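Local coordinates for protein lactose Operon Repressor (Escherichia coli, PDB 1JYE) that probably represses transcription of the lactose operon by binding operator DNA, here as a dimeric, C-terminally truncated variant with increased thermostability and decreased operator affinity, at residues A[187-192]-A[215-220]; A[222-227]-A[247-252]. The protein carries 1 engineered substitution. One frame throughout, in Å; residues are numbered along the deposited sequence.

Contact 1 of 2, residues A[187-192]-A[215-220]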
# COMPACT_ATOMS: atom_id res chain seq x y z
N GLY A 187 6.77 10.65 12.79
CA GLY A 187 7.18 9.48 12.05
C GLY A 187 8.59 9.15 12.54
O GLY A 187 9.11 9.87 13.39
N PRO A 188 9.22 8.09 12.04
CA PRO A 188 10.57 7.74 12.48
C PRO A 188 11.55 8.86 12.14
O PRO A 188 11.71 9.23 10.99
CB PRO A 188 10.85 6.44 11.73
CG PRO A 188 10.06 6.60 10.46
CD PRO A 188 8.76 7.20 10.96
N LEU A 189 12.22 9.39 13.16
CA LEU A 189 13.13 10.50 12.93
C LEU A 189 14.36 10.19 12.09
O LEU A 189 15.16 11.09 11.80
CB LEU A 189 13.53 11.15 14.26
CG LEU A 189 12.32 11.72 15.02
CD1 LEU A 189 12.81 12.50 16.23
CD2 LEU A 189 11.49 12.63 14.11
N SER A 190 14.52 8.94 11.67
CA SER A 190 15.65 8.58 10.82
C SER A 190 15.31 9.08 9.41
O SER A 190 16.18 9.20 8.55
CB SER A 190 15.84 7.06 10.79
OG SER A 190 14.64 6.41 10.41
N SER A 191 14.03 9.39 9.20
CA SER A 191 13.53 9.88 7.92
C SER A 191 13.45 11.40 7.85
O SER A 191 12.80 12.03 8.69
CB SER A 191 12.14 9.30 7.64
OG SER A 191 11.44 10.11 6.71
N VAL A 192 14.07 11.99 6.84
CA VAL A 192 14.05 13.44 6.68
C VAL A 192 12.60 13.96 6.60
O VAL A 192 12.30 15.04 7.13
CB VAL A 192 14.84 13.88 5.42
CG1 VAL A 192 14.19 13.34 4.16
CG2 VAL A 192 14.93 15.40 5.36
N GLU A 215 4.92 14.51 23.00
CA GLU A 215 5.34 14.21 21.64
C GLU A 215 6.04 12.86 21.67
O GLU A 215 6.88 12.60 22.53
CB GLU A 215 6.25 15.30 21.05
CG GLU A 215 7.59 15.54 21.73
CD GLU A 215 8.44 16.54 20.95
OE1 GLU A 215 8.94 17.50 21.57
OE2 GLU A 215 8.61 16.36 19.73
N ARG A 216 5.65 12.00 20.74
CA ARG A 216 6.21 10.67 20.65
C ARG A 216 6.63 10.38 19.22
O ARG A 216 6.44 11.21 18.32
CB ARG A 216 5.18 9.64 21.12
CG ARG A 216 5.07 9.57 22.65
CD ARG A 216 3.81 8.83 23.09
NE ARG A 216 3.82 8.56 24.53
CZ ARG A 216 4.48 7.55 25.10
NH1 ARG A 216 5.18 6.71 24.35
NH2 ARG A 216 4.43 7.38 26.41
N GLU A 217 7.21 9.20 19.01
CA GLU A 217 7.71 8.81 17.70
C GLU A 217 7.28 7.39 17.34
O GLU A 217 7.41 6.47 18.14
CB GLU A 217 9.24 8.89 17.71
CG GLU A 217 9.92 8.54 16.41
CD GLU A 217 11.43 8.48 16.55
OE1 GLU A 217 11.96 8.98 17.58
OE2 GLU A 217 12.10 7.94 15.64
N GLY A 218 6.77 7.23 16.12
CA GLY A 218 6.33 5.93 15.64
C GLY A 218 7.19 5.47 14.48
O GLY A 218 8.30 5.96 14.31
N ASP A 219 6.68 4.54 13.67
CA ASP A 219 7.47 4.05 12.53
C ASP A 219 6.70 3.98 11.21
O ASP A 219 7.08 3.22 10.31
CB ASP A 219 8.06 2.66 12.85
CG ASP A 219 6.99 1.59 13.01
OD1 ASP A 219 5.83 1.83 12.66
OD2 ASP A 219 7.33 0.48 13.48
N TRP A 220 5.64 4.78 11.11
CA TRP A 220 4.76 4.86 9.93
C TRP A 220 3.65 3.80 9.95
O TRP A 220 2.69 3.91 9.19
CB TRP A 220 5.55 4.70 8.62
CG TRP A 220 6.57 5.77 8.28
CD1 TRP A 220 7.84 5.56 7.81
CD2 TRP A 220 6.38 7.20 8.29
NE1 TRP A 220 8.44 6.76 7.52
CE2 TRP A 220 7.58 7.78 7.80
CE3 TRP A 220 5.32 8.04 8.66
CZ2 TRP A 220 7.74 9.16 7.68
CZ3 TRP A 220 5.49 9.42 8.53
CH2 TRP A 220 6.69 9.97 8.04
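Pro188 lies against one face of the Trp220 indole, its CD 3.4 Å from the five-membered-ring centroid and almost on the ring normal. Its CG reaches Trp220 NE1 at 3.4 Å, the side chains crossing at about a right angle. Over the same face, Gly187 CA stands 4.0 Å from the six-membered-ring centroid; glycine suits this place because a CB would run into Trp220 CH2. Ser191 OG meets the indole at its edge, 3.9 Å from CZ2. An alanine in place of Trp220 would probably open a gap over Pro188 CD and CG and Gly187 CA. In this periplasmic-binding-protein-like domain the loop after strand 182-186 meets the end of strand 214-217 and the turn that follows it; a glycerol, probably from the crystallisation liquor, lies near Trp220 and may mark a pocket. With CG anti to the backbone N (chi1 -179°) and CD extended, the Glu217 carboxylate reaches across to the loop, where OE2 accepts a nearly straight bond from Leu189 N (2.9 Å, 164° at the hydrogen), the donor above the carboxylate plane. Behind these, Ser191 N bonds Pro188 O in a type I turn, and Ser191 OG weakly caps helix 192-207 through Ser193 N and Ala194 N.

Contact 2 of 2, residues A[222-227]-A[247-252]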
# COMPACT_ATOMS: atom_id res chain seq x y z
N ALA A 222 0.45 1.41 11.51
CA ALA A 222 -0.72 1.59 12.35
C ALA A 222 -0.44 1.08 13.76
O ALA A 222 -0.85 1.70 14.74
CB ALA A 222 -1.91 0.84 11.75
N MET A 223 0.27 -0.04 13.87
CA MET A 223 0.55 -0.59 15.19
C MET A 223 1.39 0.37 16.03
O MET A 223 1.19 0.46 17.24
CB MET A 223 1.26 -1.94 15.09
CG MET A 223 1.37 -2.67 16.43
SD MET A 223 -0.23 -2.91 17.27
CE MET A 223 -0.92 -4.26 16.31
N SER A 224 2.32 1.09 15.41
CA SER A 224 3.13 2.03 16.19
C SER A 224 2.25 3.17 16.68
O SER A 224 2.46 3.70 17.78
CB SER A 224 4.31 2.56 15.36
OG SER A 224 3.90 3.51 14.38
N GLY A 225 1.26 3.55 15.88
CA GLY A 225 0.36 4.61 16.30
C GLY A 225 -0.48 4.15 17.48
O GLY A 225 -0.75 4.91 18.41
N PHE A 226 -0.88 2.89 17.44
CA PHE A 226 -1.68 2.31 18.51
C PHE A 226 -0.87 2.22 19.80
O PHE A 226 -1.33 2.63 20.87
CB PHE A 226 -2.14 0.90 18.12
CG PHE A 226 -2.88 0.18 19.21
CD1 PHE A 226 -4.20 0.51 19.51
CD2 PHE A 226 -2.24 -0.80 19.96
CE1 PHE A 226 -4.88 -0.14 20.55
CE2 PHE A 226 -2.92 -1.45 21.00
CZ PHE A 226 -4.23 -1.12 21.29
N GLN A 227 0.35 1.69 19.69
CA GLN A 227 1.22 1.53 20.85
C GLN A 227 1.59 2.85 21.50
O GLN A 227 1.46 3.01 22.72
CB GLN A 227 2.49 0.78 20.46
CG GLN A 227 2.23 -0.61 19.89
CD GLN A 227 3.50 -1.30 19.42
OE1 GLN A 227 4.30 -0.73 18.68
NE2 GLN A 227 3.68 -2.54 19.85
N ASP A 247 -1.50 8.76 7.87
CA ASP A 247 -2.81 8.18 8.09
C ASP A 247 -2.81 6.82 8.77
O ASP A 247 -3.69 6.54 9.58
CB ASP A 247 -3.58 8.12 6.77
CG ASP A 247 -3.92 9.50 6.23
OD1 ASP A 247 -3.84 10.49 7.00
OD2 ASP A 247 -4.27 9.61 5.04
N GLN A 248 -1.84 5.98 8.45
CA GLN A 248 -1.80 4.66 9.07
C GLN A 248 -1.52 4.76 10.57
O GLN A 248 -2.15 4.07 11.36
CB GLN A 248 -0.75 3.79 8.38
CG GLN A 248 -1.21 3.31 7.01
CD GLN A 248 -0.07 2.82 6.16
OE1 GLN A 248 0.74 3.61 5.69
NE2 GLN A 248 0.01 1.51 5.97
N MET A 249 -0.60 5.63 10.97
CA MET A 249 -0.36 5.77 12.40
C MET A 249 -1.60 6.39 13.04
O MET A 249 -1.92 6.10 14.18
CB MET A 249 0.87 6.64 12.68
CG MET A 249 2.18 5.98 12.28
SD MET A 249 3.61 6.83 12.96
CE MET A 249 3.61 8.28 12.00
N ALA A 250 -2.30 7.24 12.28
CA ALA A 250 -3.51 7.87 12.80
C ALA A 250 -4.57 6.80 13.05
O ALA A 250 -5.32 6.88 14.02
CB ALA A 250 -4.04 8.92 11.83
N LEU A 251 -4.63 5.81 12.17
CA LEU A 251 -5.59 4.72 12.33
C LEU A 251 -5.32 4.02 13.66
O LEU A 251 -6.24 3.70 14.42
CB LEU A 251 -5.45 3.71 11.18
CG LEU A 251 -6.30 2.44 11.28
CD1 LEU A 251 -7.77 2.78 11.05
CD2 LEU A 251 -5.83 1.44 10.24
N GLY A 252 -4.04 3.79 13.93
CA GLY A 252 -3.65 3.14 15.17
C GLY A 252 -4.03 3.99 16.37
O GLY A 252 -4.52 3.47 17.37
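Ser224 holds OG between its backbone N and carbonyl carbon (chi1 74°), while chi1 of Met249 sets CG beside the backbone N and chi2, near anti (-166°), carries SD to a packing contact 3.6 Å from Ser224 OG. The helices that carry them, 222-234 and 247-259, follow strands 214-217 and 241-244, consecutive in the chain though not neighbours in the parallel sheet, in an alternating beta-alpha arrangement. Their segments 222-227 and 247-252 cross at a signed angle of -43°, with the axes only 6.2 Å apart. Such closeness demands small residues, and Ala222, Gly225 and Gly252 supply them. At Gly225 a CB would strike Met249 O, and at Gly252 it would collide with Ala222 O and Phe226 N. Without those groups the backbones come together through CA-H...O contacts that run both ways. Ala222 CA approaches Gln248 O to 3.0 Å, Gly252 CA lies 3.2 Å from Ala222 O, and Gly225 CA meets Met249 O at 3.5 Å. Alanine suits position 222 because its one methyl, CB, fits 3.3 Å from Gln248 O and still touches Leu251 CD2.

The polar ends here have partners beyond the two segments. Ser224 OG hydrogen-bonds Ser221 O, just before its own helix, whereas Gln248 NE2 bonds Asp278 OD2 of the second subunit. Cys281 of that subunit packs on both Ala222 and Phe226, so the helix pair borders the dimer interface. Phe226 makes a cation-pi contact with Arg255, further along the same neighbouring helix 247-259. Gly252 O lies at the edge of the Phe226 ring, near its plane and 3.7 Å from Phe226 CD1.

In the fold
Contacts 1 and 2 follow in series along the chain, with centres 12 Å apart, in one domain of periplasmic-binding-protein type. Its parallel sheet runs 214-217, 182-186, 241-244, 269-271. In contact 1 the loop after strand 182-186 meets the end of strand 214-217 and the turn that follows it. Contact 2 packs helix 222-234, the crossover from strand 214-217 to strand 241-244, against helix 247-259, which leads on to strand 269-271. They also touch directly: Asp219 N probably hydrogen-bonds Ser224 OG at 3.1 Å, and Met249 SD packs against Trp220 N. The region around Trp220, with its nearby glycerol, is thereby connected through a few residues to helices that meet the second subunit.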